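PDB 2H1T: glycolipid-binding domain-containing protein from Pseudomonas aeruginosa, which is of uncertain function but may bind glycolipids and take part in their metabolism. Local coordinates for the interface of chains A and B. Sequence-based numbering; all coordinates share one arbitrary frame. Chains: chain A/B, Hypothetical protein.

The interface of chains A and B. Residues chain A 11, 13; chain B 181, 183-186.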
loop_
_atom_site.group_PDB
_atom_site.type_symbol
_atom_site.label_atom_id
_atom_site.label_comp_id
_atom_site.label_asym_id
_atom_site.label_seq_id
_atom_site.Cartn_x
_atom_site.Cartn_y
_atom_site.Cartn_z
ATOM N N ALA A 11 7.032 -11.530 -0.961
ATOM C CA ALA A 11 5.732 -11.345 -1.560
ATOM C C ALA A 11 4.764 -12.354 -0.947
ATOM O O ALA A 11 5.094 -13.545 -0.823
ATOM C CB ALA A 11 5.847 -11.544 -3.088
ATOM N N LEU A 13 1.515 -14.848 -1.130
ATOM C CA LEU A 13 0.877 -15.747 -2.087
ATOM C C LEU A 13 -0.604 -15.849 -1.789
ATOM O O LEU A 13 -1.405 -16.209 -2.654
ATOM C CB LEU A 13 1.542 -17.121 -2.046
ATOM C CG LEU A 13 3.045 -17.108 -2.329
ATOM C CD1 LEU A 13 3.664 -18.486 -2.147
ATOM C CD2 LEU A 13 3.327 -16.615 -3.690
ATOM N N TYR B 181 7.324 -19.950 2.398
ATOM C CA TYR B 181 6.293 -20.318 3.353
ATOM C C TYR B 181 5.188 -20.766 2.434
ATOM O O TYR B 181 4.477 -19.930 1.855
ATOM C CB TYR B 181 5.897 -19.128 4.181
ATOM C CG TYR B 181 5.154 -19.447 5.457
ATOM C CD1 TYR B 181 4.080 -20.375 5.476
ATOM C CD2 TYR B 181 5.470 -18.808 6.655
ATOM C CE1 TYR B 181 3.379 -20.657 6.639
ATOM C CE2 TYR B 181 4.739 -19.086 7.841
ATOM C CZ TYR B 181 3.699 -20.040 7.823
ATOM O OH TYR B 181 2.940 -20.349 8.954
ATOM N N GLY B 183 2.531 -21.619 -0.047
ATOM C CA GLY B 183 1.170 -21.108 -0.263
ATOM C C GLY B 183 0.845 -19.822 0.467
ATOM O O GLY B 183 -0.299 -19.366 0.428
ATOM N N LEU B 184 1.837 -19.218 1.129
ATOM C CA LEU B 184 1.608 -17.962 1.857
ATOM C C LEU B 184 2.595 -16.839 1.531
ATOM O O LEU B 184 2.165 -15.689 1.312
ATOM C CB LEU B 184 1.613 -18.212 3.353
ATOM C CG LEU B 184 0.306 -18.740 3.979
ATOM C CD1 LEU B 184 0.497 -18.988 5.443
ATOM C CD2 LEU B 184 -0.824 -17.774 3.803
ATOM N N PHE B 185 3.911 -17.141 1.561
ATOM C CA PHE B 185 4.949 -16.134 1.284
ATOM C C PHE B 185 6.070 -16.743 0.469
ATOM O O PHE B 185 6.388 -17.923 0.616
ATOM C CB PHE B 185 5.566 -15.532 2.560
ATOM C CG PHE B 185 4.564 -14.857 3.485
ATOM C CD1 PHE B 185 4.144 -13.567 3.246
ATOM C CD2 PHE B 185 4.059 -15.536 4.587
ATOM C CE1 PHE B 185 3.238 -12.963 4.084
ATOM C CE2 PHE B 185 3.143 -14.957 5.409
ATOM C CZ PHE B 185 2.718 -13.638 5.143
ATOM N N GLN B 186 6.635 -15.925 -0.413
ATOM C CA GLN B 186 7.836 -16.255 -1.145
ATOM C C GLN B 186 8.844 -15.110 -1.063
ATOM O O GLN B 186 8.509 -13.934 -1.297
ATOM C CB GLN B 186 7.467 -16.457 -2.603
ATOM C CG GLN B 186 8.445 -17.283 -3.397
ATOM C CD GLN B 186 7.980 -17.398 -4.848
ATOM O OE1 GLN B 186 6.891 -16.894 -5.220
ATOM N NE2 GLN B 186 8.800 -18.039 -5.686
#
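A:Leu13 lays its side chain along the backbone of B:Gly183, B:Leu184 and B:Phe185, just beyond the end of an antiparallel strand pairing between two copies of the same protein. Its CG stands anti to its own carbonyl carbon (chi1 -58°), which turns the isobutyl group over the chain B peptides. CB packs 4.0 Å from CA of B:Leu184. Of the two methyls, CD1 reaches furthest along this main chain, 4.1 Å from CA of B:Gly183, and also faces the amide nitrogen of B:Leu184. The contact is the aliphatic side chain against backbone; the side chain of B:Leu184 takes little part. The other methyl, CD2, points towards B:Gln186 and lies 3.9 Å from its amide oxygen OE1. B:Gln186 gets there with CG anti to its backbone N and the chain extended beyond, and the two side chains cross obliquely.

Further out, the edge of strand 6-12 of chain A meets strand 185-187 of chain B. A:Ala11 and B:Gln186 pair through both their backbone groups: N of A:Ala11 donates to O of B:Gln186 at 2.8 Å, and N of B:Gln186 returns a bond to O of A:Ala11 at 2.9 Å. The second is nearly linear at the acceptor, with a C=O...N angle of 163°. B:Phe185 brings its CA to 3.3 Å from that same A:Ala11 oxygen. Twofold symmetry repeats the patch with the chains exchanged, so the strand pairing occurs twice; this is consistent with a dimer, though the structure alone does not show one in solution. Just past the strand end, N of A:Leu13 donates to O of B:Leu184 at 2.7 Å, approaching from above the carbonyl plane, 58° out of it.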